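Local coordinates for protein beta-glucosidase (Chaetomella raphigera, PDB 6JXG) that probably hydrolyses terminal, non-reducing beta-D-glucosyl residues with release of beta-D-glucose, as a secreted family 3 glycoside hydrolase in cellulose degradation, at residues 587-593 / 611-617; 633-639 / 693-699; 130-136 / 650-654. All blocks are in the same frame, centred on the assembly; numbering follows the deposited sequence.

Contact 1 of 3, residues 587-593 / 611-617; sequences LTAKYSD and DIVATVT
Thr-588 and Thr-617 face each other as a hydrogen-bonded pair, and their side chains cross so that the two OG1 atoms meet at 2.5 Å; either hydroxyl could be the donor. Each hydroxyl sits between its own backbone N and carbonyl carbon (chi1 68° and 75°), which turns both oxygens inward over the strand pair. A water bound to OG1 of Thr-588 donates to the carbonyl O of Thr-615. Branched, polar threonine suits this side, where Lys-590 also emerges and leads its long chain away from the partner strand. The other side is apolar. There Leu-587 leans across the pair until CD2 lies 3.6 Å from CG1 of Val-616, whose CG2 branch is 4.3 Å from CB of Ala-589. Next along the strand, the ring of Tyr-591 and the side chain of Val-613 run side by side, pointing the same way, with CE2 4.0 Å from CB of Val-613. CD2 of Tyr-591 lies 3.2 Å from O of Val-613, with the small CB of Ala-614 obliquely beside the ring.

The ladder ends in a double grip: O of Val-613 accepts from Ser-592 N at 2.8 Å and from Asp-593 N at 3.1 Å, both coming from the same face of its carbonyl plane, while the Ser-592 hydroxyl adds only a weak bond. Beyond it, a water donates to OD1 of Asp-593 and O of Ile-612. Asp-611 has a salt bridge to Arg-672, and Asp-593 OD2 a hydrogen bond to Ser-595. Val-613 and Ala-614 together face Leu-670, a classic beta bulge in the central strand of this antiparallel three-stranded sheet, whose apolar side lies against strands 692-698 and 704-711 in the manner of a fibronectin type III-like beta sandwich.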
loop_
_atom_site.group_PDB
_atom_site.type_symbol
_atom_site.label_atom_id
_atom_site.label_comp_id
_atom_site.label_asym_id
_atom_site.label_seq_id
_atom_site.Cartn_x
_atom_site.Cartn_y
_atom_site.Cartn_z
ATOM N N LEU A 587 -23.769 19.946 7.535
ATOM C CA LEU A 587 -22.810 19.266 8.362
ATOM C C LEU A 587 -23.459 18.976 9.699
ATOM O O LEU A 587 -24.088 19.841 10.246
ATOM C CB LEU A 587 -21.692 20.212 8.646
ATOM C CG LEU A 587 -20.260 19.860 8.910
ATOM C CD1 LEU A 587 -19.688 20.706 9.987
ATOM C CD2 LEU A 587 -19.885 18.442 9.071
ATOM N N THR A 588 -23.260 17.789 10.252
ATOM C CA THR A 588 -23.584 17.490 11.663
ATOM C C THR A 588 -22.344 16.943 12.362
ATOM O O THR A 588 -21.518 16.321 11.716
ATOM C CB THR A 588 -24.736 16.476 11.774
ATOM O OG1 THR A 588 -24.291 15.212 11.309
ATOM C CG2 THR A 588 -25.885 16.918 10.936
ATOM N N ALA A 589 -22.250 17.101 13.670
ATOM C CA ALA A 589 -21.158 16.590 14.449
ATOM C C ALA A 589 -21.721 16.324 15.807
ATOM O O ALA A 589 -22.451 17.172 16.318
ATOM C CB ALA A 589 -20.036 17.611 14.561
ATOM N N LYS A 590 -21.498 15.128 16.350
ATOM C CA LYS A 590 -22.099 14.760 17.636
ATOM C C LYS A 590 -21.139 13.856 18.388
ATOM O O LYS A 590 -20.646 12.887 17.857
ATOM C CB LYS A 590 -23.427 14.046 17.419
ATOM C CG LYS A 590 -23.960 13.318 18.654
ATOM C CD LYS A 590 -25.347 12.697 18.401
ATOM C CE LYS A 590 -26.438 13.623 18.942
ATOM N NZ LYS A 590 -27.641 12.889 19.424
ATOM N N TYR A 591 -20.841 14.203 19.622
ATOM C CA TYR A 591 -20.097 13.306 20.475
ATOM C C TYR A 591 -21.128 12.235 20.954
ATOM O O TYR A 591 -22.095 12.548 21.605
ATOM C CB TYR A 591 -19.493 14.181 21.571
ATOM C CG TYR A 591 -17.999 14.095 21.748
ATOM C CD1 TYR A 591 -17.158 15.218 21.717
ATOM C CD2 TYR A 591 -17.442 12.892 22.028
ATOM C CE1 TYR A 591 -15.761 15.093 21.896
ATOM C CE2 TYR A 591 -16.082 12.743 22.241
ATOM C CZ TYR A 591 -15.226 13.811 22.172
ATOM O OH TYR A 591 -13.850 13.480 22.481
ATOM N N SER A 592 -20.975 10.976 20.597
ATOM C CA SER A 592 -21.895 9.995 21.032
ATOM C C SER A 592 -21.405 9.299 22.324
ATOM O O SER A 592 -22.179 8.656 22.994
ATOM C CB SER A 592 -22.158 9.009 19.919
ATOM O OG SER A 592 -20.938 8.482 19.427
ATOM N N ASP A 593 -20.148 9.471 22.702
ATOM C CA ASP A 593 -19.573 8.848 23.917
ATOM C C ASP A 593 -18.580 9.821 24.503
ATOM O O ASP A 593 -17.413 9.903 24.053
ATOM C CB ASP A 593 -18.840 7.466 23.656
ATOM C CG ASP A 593 -18.166 6.887 24.928
ATOM O OD1 ASP A 593 -17.315 5.943 24.878
ATOM O OD2 ASP A 593 -18.494 7.392 26.019
ATOM N N ASP A 611 -12.795 2.678 20.512
ATOM C CA ASP A 611 -14.232 2.919 20.625
ATOM C C ASP A 611 -14.638 4.085 19.680
ATOM O O ASP A 611 -13.914 5.078 19.593
ATOM C CB ASP A 611 -14.587 3.428 22.040
ATOM C CG ASP A 611 -14.367 2.388 23.170
ATOM O OD1 ASP A 611 -14.462 1.202 22.893
ATOM O OD2 ASP A 611 -14.139 2.830 24.320
ATOM N N ILE A 612 -15.819 4.015 19.073
ATOM C CA ILE A 612 -16.354 5.114 18.325
ATOM C C ILE A 612 -16.907 6.144 19.322
ATOM O O ILE A 612 -17.748 5.810 20.131
ATOM C CB ILE A 612 -17.406 4.636 17.379
ATOM C CG1 ILE A 612 -16.790 3.672 16.349
ATOM C CG2 ILE A 612 -18.091 5.825 16.711
ATOM C CD1 ILE A 612 -15.795 4.362 15.430
ATOM N N VAL A 613 -16.357 7.344 19.344
ATOM C CA VAL A 613 -16.783 8.382 20.305
ATOM C C VAL A 613 -17.599 9.490 19.661
ATOM O O VAL A 613 -18.270 10.232 20.359
ATOM C CB VAL A 613 -15.603 8.952 21.116
ATOM C CG1 VAL A 613 -14.955 7.807 21.926
ATOM C CG2 VAL A 613 -14.543 9.579 20.244
ATOM N N ALA A 614 -17.570 9.619 18.334
ATOM C CA ALA A 614 -18.262 10.736 17.680
ATOM C C ALA A 614 -18.544 10.405 16.245
ATOM O O ALA A 614 -17.915 9.537 15.663
ATOM C CB ALA A 614 -17.394 11.987 17.729
ATOM N N THR A 615 -19.528 11.084 15.661
ATOM C CA THR A 615 -19.852 10.860 14.290
ATOM C C THR A 615 -20.147 12.208 13.636
ATOM O O THR A 615 -20.795 13.063 14.246
ATOM C CB THR A 615 -21.123 10.012 14.199
ATOM O OG1 THR A 615 -20.829 8.709 14.650
ATOM C CG2 THR A 615 -21.584 9.850 12.773
ATOM N N VAL A 616 -19.671 12.362 12.397
ATOM C CA VAL A 616 -19.857 13.568 11.607
ATOM C C VAL A 616 -20.592 13.148 10.325
ATOM O O VAL A 616 -20.300 12.024 9.779
ATOM C CB VAL A 616 -18.476 14.181 11.269
ATOM C CG1 VAL A 616 -18.561 15.289 10.234
ATOM C CG2 VAL A 616 -17.758 14.607 12.537
ATOM N N THR A 617 -21.564 13.975 9.855
ATOM C CA THR A 617 -22.182 13.707 8.608
ATOM C C THR A 617 -22.271 14.923 7.740
ATOM O O THR A 617 -22.087 16.049 8.199
ATOM C CB THR A 617 -23.581 13.058 8.690
ATOM O OG1 THR A 617 -24.557 14.025 9.081
ATOM C CG2 THR A 617 -23.560 11.877 9.702
HETATM O O HOH W 1 -23.386 13.637 13.314
HETATM O O HOH W 2 -17.799 4.500 22.678
#

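Contact 2 of 3, residues 633-639 / 693-699; sequences QLYIGLP and FSLYVGA
Tyr-696 N donates to O of Tyr-635 at 2.8 Å, in the carbonyl plane, one of the rungs at the antiparallel centre of the four-stranded sheet of the fibronectin type III-like domain. Within its own strand Tyr-635 also donates its OH to OE1 of Gln-633, a bond of only 2.5 Å in the amide's carbonyl plane. Gln-633 suits its buried place because its extended chain carries both an acceptor and a donor: NE2 bonds to O of Gly-574, so the amide plane is fixed from two ends. Were Gln-633 shortened to an alanine, the Tyr-635 hydroxyl and the Gly-574 carbonyl would probably each lose a mate.

Three hydrogen-bonded pairs, Gln-633 with Gly-698, Tyr-635 with Tyr-696 and Gly-637 with Ser-694, hold the strands together; the straightest bond runs from Tyr-635 N to Tyr-696 O (2.9 Å, 174° at the hydrogen). A side chain at Gly-637 would point to the side of Ser-694 and Tyr-696 and come close to CB of the serine, so glycine fits there.

The opposite side is hydrocarbon and faces strands 582-591 and 663-671. Leu-634 has CG anti to its N (chi1 -160°), which swings CD2 across the pair to within 3.8 Å of Val-697 CG2. Ile-636 and Leu-695 instead lie side by side, CG1 of Ile-636 4.1 Å from CD2 of Leu-695. Where strand 628-637 runs out, Phe-693 is bordered by Pro-639, whose CD is 3.8 Å from CD1 of the ring, and by Leu-638, whose CD1 methyl lies in the ring plane at its edge, 3.9 Å from CE1.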
loop_
_atom_site.group_PDB
_atom_site.type_symbol
_atom_site.label_atom_id
_atom_site.label_comp_id
_atom_site.label_asym_id
_atom_site.label_seq_id
_atom_site.Cartn_x
_atom_site.Cartn_y
_atom_site.Cartn_z
ATOM N N GLN A 633 -14.242 13.815 2.366
ATOM C CA GLN A 633 -13.097 13.699 3.263
ATOM C C GLN A 633 -13.319 14.570 4.461
ATOM O O GLN A 633 -13.858 15.686 4.306
ATOM C CB GLN A 633 -11.807 14.107 2.600
ATOM C CG GLN A 633 -11.522 13.232 1.396
ATOM C CD GLN A 633 -10.577 13.845 0.397
ATOM O OE1 GLN A 633 -9.567 14.432 0.757
ATOM N NE2 GLN A 633 -10.891 13.678 -0.873
ATOM N N LEU A 634 -12.876 14.057 5.614
ATOM C CA LEU A 634 -12.886 14.758 6.887
ATOM C C LEU A 634 -11.484 14.907 7.405
ATOM O O LEU A 634 -10.793 13.892 7.606
ATOM C CB LEU A 634 -13.617 13.924 7.936
ATOM C CG LEU A 634 -14.191 14.492 9.222
ATOM C CD1 LEU A 634 -14.164 13.578 10.411
ATOM C CD2 LEU A 634 -13.990 15.934 9.536
ATOM N N TYR A 635 -11.106 16.155 7.694
ATOM C CA TYR A 635 -9.819 16.569 8.275
ATOM C C TYR A 635 -10.125 17.262 9.637
ATOM O O TYR A 635 -11.162 17.992 9.819
ATOM C CB TYR A 635 -9.041 17.518 7.348
ATOM C CG TYR A 635 -8.652 16.880 6.025
ATOM C CD1 TYR A 635 -7.427 16.272 5.859
ATOM C CD2 TYR A 635 -9.562 16.806 4.978
ATOM C CE1 TYR A 635 -7.090 15.652 4.646
ATOM C CE2 TYR A 635 -9.230 16.183 3.768
ATOM C CZ TYR A 635 -8.010 15.567 3.631
ATOM O OH TYR A 635 -7.731 14.946 2.424
ATOM N N ILE A 636 -9.297 16.935 10.609
ATOM C CA ILE A 636 -9.458 17.438 11.968
ATOM C C ILE A 636 -8.287 18.309 12.358
ATOM O O ILE A 636 -7.127 18.000 12.052
ATOM C CB ILE A 636 -9.635 16.273 12.915
ATOM C CG1 ILE A 636 -11.007 15.659 12.558
ATOM C CG2 ILE A 636 -9.504 16.710 14.362
ATOM C CD1 ILE A 636 -11.537 14.690 13.539
ATOM N N GLY A 637 -8.590 19.422 13.017
ATOM C CA GLY A 637 -7.566 20.299 13.568
ATOM C C GLY A 637 -7.671 20.181 15.057
ATOM O O GLY A 637 -8.771 20.173 15.594
ATOM N N LEU A 638 -6.556 19.973 15.737
ATOM C CA LEU A 638 -6.607 19.783 17.180
ATOM C C LEU A 638 -6.684 21.116 17.914
ATOM O O LEU A 638 -6.195 22.116 17.444
ATOM C CB LEU A 638 -5.331 19.080 17.628
ATOM C CG LEU A 638 -5.240 17.598 17.830
ATOM C CD1 LEU A 638 -6.419 16.698 17.378
ATOM C CD2 LEU A 638 -3.876 17.183 17.340
ATOM N N PRO A 639 -7.264 21.114 19.115
ATOM C CA PRO A 639 -7.298 22.362 19.902
ATOM C C PRO A 639 -5.910 22.890 20.313
ATOM O O PRO A 639 -4.896 22.126 20.336
ATOM C CB PRO A 639 -8.105 21.971 21.130
ATOM C CG PRO A 639 -7.948 20.545 21.265
ATOM C CD PRO A 639 -7.752 19.956 19.872
ATOM N N PHE A 693 -12.277 20.617 18.805
ATOM C CA PHE A 693 -11.654 20.119 17.573
ATOM C C PHE A 693 -12.207 20.896 16.434
ATOM O O PHE A 693 -13.399 21.181 16.407
ATOM C CB PHE A 693 -11.976 18.631 17.396
ATOM C CG PHE A 693 -11.450 17.778 18.521
ATOM C CD1 PHE A 693 -10.144 17.333 18.521
ATOM C CD2 PHE A 693 -12.285 17.377 19.577
ATOM C CE1 PHE A 693 -9.645 16.522 19.539
ATOM C CE2 PHE A 693 -11.784 16.550 20.592
ATOM C CZ PHE A 693 -10.462 16.156 20.598
ATOM N N SER A 694 -11.384 21.224 15.442
ATOM C CA SER A 694 -11.897 21.788 14.224
ATOM C C SER A 694 -12.180 20.670 13.203
ATOM O O SER A 694 -11.372 19.777 13.050
ATOM C CB SER A 694 -10.881 22.744 13.655
ATOM O OG SER A 694 -10.768 23.793 14.522
ATOM N N LEU A 695 -13.347 20.705 12.587
ATOM C CA LEU A 695 -13.789 19.726 11.598
ATOM C C LEU A 695 -13.863 20.394 10.216
ATOM O O LEU A 695 -14.492 21.420 10.101
ATOM C CB LEU A 695 -15.182 19.326 11.954
ATOM C CG LEU A 695 -15.373 18.785 13.375
ATOM C CD1 LEU A 695 -16.804 18.395 13.684
ATOM C CD2 LEU A 695 -14.440 17.619 13.572
ATOM N N TYR A 696 -13.208 19.817 9.199
ATOM C CA TYR A 696 -13.152 20.345 7.858
ATOM C C TYR A 696 -13.630 19.266 6.949
ATOM O O TYR A 696 -13.005 18.207 6.935
ATOM C CB TYR A 696 -11.767 20.824 7.454
ATOM C CG TYR A 696 -11.213 21.793 8.411
ATOM C CD1 TYR A 696 -11.783 23.073 8.560
ATOM C CD2 TYR A 696 -10.136 21.480 9.192
ATOM C CE1 TYR A 696 -11.261 23.983 9.441
ATOM C CE2 TYR A 696 -9.628 22.401 10.105
ATOM C CZ TYR A 696 -10.183 23.636 10.198
ATOM O OH TYR A 696 -9.688 24.519 11.090
ATOM N N VAL A 697 -14.782 19.456 6.288
ATOM C CA VAL A 697 -15.290 18.426 5.382
ATOM C C VAL A 697 -15.230 18.964 3.970
ATOM O O VAL A 697 -15.680 20.094 3.703
ATOM C CB VAL A 697 -16.693 17.927 5.764
ATOM C CG1 VAL A 697 -17.274 17.002 4.669
ATOM C CG2 VAL A 697 -16.651 17.273 7.113
ATOM N N GLY A 698 -14.662 18.170 3.049
ATOM C CA GLY A 698 -14.659 18.573 1.666
ATOM C C GLY A 698 -14.186 17.533 0.657
ATOM O O GLY A 698 -14.180 16.347 0.952
ATOM N N ALA A 699 -13.838 18.020 -0.534
ATOM C CA ALA A 699 -13.487 17.207 -1.651
ATOM C C ALA A 699 -11.978 16.892 -1.751
ATOM O O ALA A 699 -11.596 16.083 -2.587
ATOM C CB ALA A 699 -13.984 17.915 -2.901
#

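Contact 3 of 3, residues 130-136 / 650-654; sequences DPYLNGL and LRGFD
Tyr-132 lays its ring flat on the backbone of Arg-651 and Gly-652. CA of Arg-651 stands 3.8 Å from the ring centroid and only 7° off the normal, a CH-pi contact, while CD2 of Leu-136 lies over the rim of the opposite face. With CG anti to the backbone N (chi1 -177°), the tyrosine reaches out from the first turn of helix 131-147 far enough for a broad flat group to meet a strand. The strand is itself irregular here: Arg-651 and Gly-652 both face Leu-634 in a classic beta bulge.

Beside this tight centre, Leu-650 pushes its CD2 to 3.4 Å from OD2 of Asp-130. That oxygen caps the helix, accepting from Leu-133 N at 2.9 Å through its anti lone pair; aspartate is thus well chosen for the N-cap. OD1 is held by Tyr-559 and by a salt bridge to Arg-560, and a water bridges it to O of Leu-650, so this flank is polar yet tightly tied.

The other flank is the more exposed one, since Phe-653 and Leu-136 are both partly exposed. Phe-653 puts CE1 3.7 Å from CE2 of Tyr-132, and Leu-133 CD1 approaches the phenylalanine ring off-centre. Leu-136 adds CB at the edge of that ring, 3.9 Å from CZ. The contact is chiefly apolar packing between the N-terminal domain and the fibronectin type III-like domain. Around it, Arg-651 points away from the helix at its CB and its NE bonds O of Asp-674, Phe-653 meets Trp-82 edge-to-face, and strand 649-658, at the edge of its sheet, is hydrogen-bonded to strand 628-637.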
loop_
_atom_site.group_PDB
_atom_site.type_symbol
_atom_site.label_atom_id
_atom_site.label_comp_id
_atom_site.label_asym_id
_atom_site.label_seq_id
_atom_site.Cartn_x
_atom_site.Cartn_y
_atom_site.Cartn_z
ATOM N N ASP A 130 -0.341 9.137 4.253
ATOM C CA ASP A 130 -1.334 9.475 5.257
ATOM C C ASP A 130 -1.652 8.286 6.156
ATOM O O ASP A 130 -2.107 7.238 5.701
ATOM C CB ASP A 130 -2.642 9.929 4.638
ATOM C CG ASP A 130 -3.609 10.365 5.703
ATOM O OD1 ASP A 130 -3.388 11.514 6.212
ATOM O OD2 ASP A 130 -4.510 9.565 6.074
ATOM N N PRO A 131 -1.407 8.418 7.470
ATOM C CA PRO A 131 -1.521 7.231 8.275
ATOM C C PRO A 131 -2.955 6.730 8.412
ATOM O O PRO A 131 -3.149 5.510 8.630
ATOM C CB PRO A 131 -0.969 7.692 9.646
ATOM C CG PRO A 131 -1.116 9.175 9.675
ATOM C CD PRO A 131 -0.853 9.541 8.205
ATOM N N TYR A 132 -3.969 7.627 8.359
ATOM C CA TYR A 132 -5.354 7.207 8.536
ATOM C C TYR A 132 -5.794 6.361 7.327
ATOM O O TYR A 132 -6.393 5.254 7.483
ATOM C CB TYR A 132 -6.276 8.431 8.709
ATOM C CG TYR A 132 -7.685 8.041 8.958
ATOM C CD1 TYR A 132 -8.113 7.719 10.227
ATOM C CD2 TYR A 132 -8.590 7.914 7.921
ATOM C CE1 TYR A 132 -9.460 7.347 10.462
ATOM C CE2 TYR A 132 -9.860 7.494 8.137
ATOM C CZ TYR A 132 -10.306 7.218 9.411
ATOM O OH TYR A 132 -11.670 6.815 9.544
ATOM N N LEU A 133 -5.587 6.909 6.126
ATOM C CA LEU A 133 -5.914 6.173 4.894
ATOM C C LEU A 133 -5.183 4.859 4.846
ATOM O O LEU A 133 -5.738 3.782 4.490
ATOM C CB LEU A 133 -5.575 6.993 3.649
ATOM C CG LEU A 133 -5.808 6.379 2.254
ATOM C CD1 LEU A 133 -7.258 6.018 2.115
ATOM C CD2 LEU A 133 -5.400 7.356 1.184
ATOM N N ASN A 134 -3.886 4.947 5.118
ATOM C CA ASN A 134 -3.023 3.765 5.157
ATOM C C ASN A 134 -3.566 2.677 6.099
ATOM O O ASN A 134 -3.810 1.515 5.705
ATOM C CB ASN A 134 -1.608 4.198 5.511
ATOM C CG ASN A 134 -0.559 3.144 5.231
ATOM O OD1 ASN A 134 -0.686 1.997 5.649
ATOM N ND2 ASN A 134 0.475 3.526 4.470
ATOM N N GLY A 135 -3.845 3.069 7.323
ATOM C CA GLY A 135 -4.488 2.189 8.313
ATOM C C GLY A 135 -5.819 1.559 7.901
ATOM O O GLY A 135 -5.911 0.365 8.024
ATOM N N LEU A 136 -6.767 2.311 7.329
ATOM C CA LEU A 136 -8.010 1.736 6.797
ATOM C C LEU A 136 -7.743 0.742 5.632
ATOM O O LEU A 136 -8.399 -0.304 5.534
ATOM C CB LEU A 136 -9.028 2.808 6.359
ATOM C CG LEU A 136 -10.081 3.208 7.431
ATOM C CD1 LEU A 136 -11.039 2.105 7.890
ATOM C CD2 LEU A 136 -9.383 3.756 8.624
ATOM N N LEU A 650 -6.286 13.863 8.081
ATOM C CA LEU A 650 -7.383 13.080 7.597
ATOM C C LEU A 650 -7.841 12.164 8.691
ATOM O O LEU A 650 -7.002 11.463 9.244
ATOM C CB LEU A 650 -6.949 12.216 6.410
ATOM C CG LEU A 650 -8.083 11.508 5.702
ATOM C CD1 LEU A 650 -9.058 12.367 4.934
ATOM C CD2 LEU A 650 -7.639 10.301 4.869
ATOM N N ARG A 651 -9.134 12.199 9.020
ATOM C CA ARG A 651 -9.722 11.258 9.984
ATOM C C ARG A 651 -11.025 10.617 9.557
ATOM O O ARG A 651 -11.722 9.940 10.374
ATOM C CB ARG A 651 -9.855 11.928 11.380
ATOM C CG ARG A 651 -8.555 12.388 12.004
ATOM C CD ARG A 651 -7.596 11.249 12.347
ATOM N NE ARG A 651 -6.572 11.612 13.303
ATOM C CZ ARG A 651 -5.262 11.467 13.157
ATOM N NH1 ARG A 651 -4.728 10.954 12.039
ATOM N NH2 ARG A 651 -4.475 11.836 14.126
ATOM N N GLY A 652 -11.356 10.738 8.282
ATOM C CA GLY A 652 -12.565 10.095 7.764
ATOM C C GLY A 652 -12.642 10.256 6.257
ATOM O O GLY A 652 -12.151 11.229 5.722
ATOM N N PHE A 653 -13.235 9.285 5.597
ATOM C CA PHE A 653 -13.564 9.423 4.193
ATOM C C PHE A 653 -14.689 8.508 3.885
ATOM O O PHE A 653 -14.839 7.454 4.545
ATOM C CB PHE A 653 -12.337 9.165 3.287
ATOM C CG PHE A 653 -11.704 7.799 3.453
ATOM C CD1 PHE A 653 -10.763 7.568 4.437
ATOM C CD2 PHE A 653 -12.042 6.754 2.609
ATOM C CE1 PHE A 653 -10.223 6.313 4.605
ATOM C CE2 PHE A 653 -11.479 5.501 2.720
ATOM C CZ PHE A 653 -10.517 5.271 3.713
ATOM N N ASP A 654 -15.477 8.846 2.895
ATOM C CA ASP A 654 -16.662 8.044 2.552
ATOM C C ASP A 654 -16.972 8.301 1.082
ATOM O O ASP A 654 -17.101 9.433 0.663
ATOM C CB ASP A 654 -17.841 8.454 3.477
ATOM C CG ASP A 654 -19.058 7.525 3.355
ATOM O OD1 ASP A 654 -18.882 6.388 2.787
ATOM O OD2 ASP A 654 -20.169 7.944 3.799
HETATM O O HOH W 3 -4.266 11.205 8.794
#

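In the fold
Contacts 1 and 2 lie one in each sheet of the fibronectin type III-like sandwich, their centres about 13 Å apart, and meet across its core, where Ala-589 and Val-616 rest on Leu-695 and Leu-587 on Val-697. Contact 3, centred about 12 Å from contact 2, shares its four-stranded sheet through neighbouring strands 628-637 and 649-658. Contact 3 opens first, at 130-136, and spans some 514 residues; contact 1 falls wholly between its segments, whereas contacts 2 and 3 alternate (633-639, 650-654, 693-699). The series thus leads from the three-stranded sheet, across the core to the four-stranded sheet, and from its edge strand to the interface with helix 131-147 of the N-terminal domain.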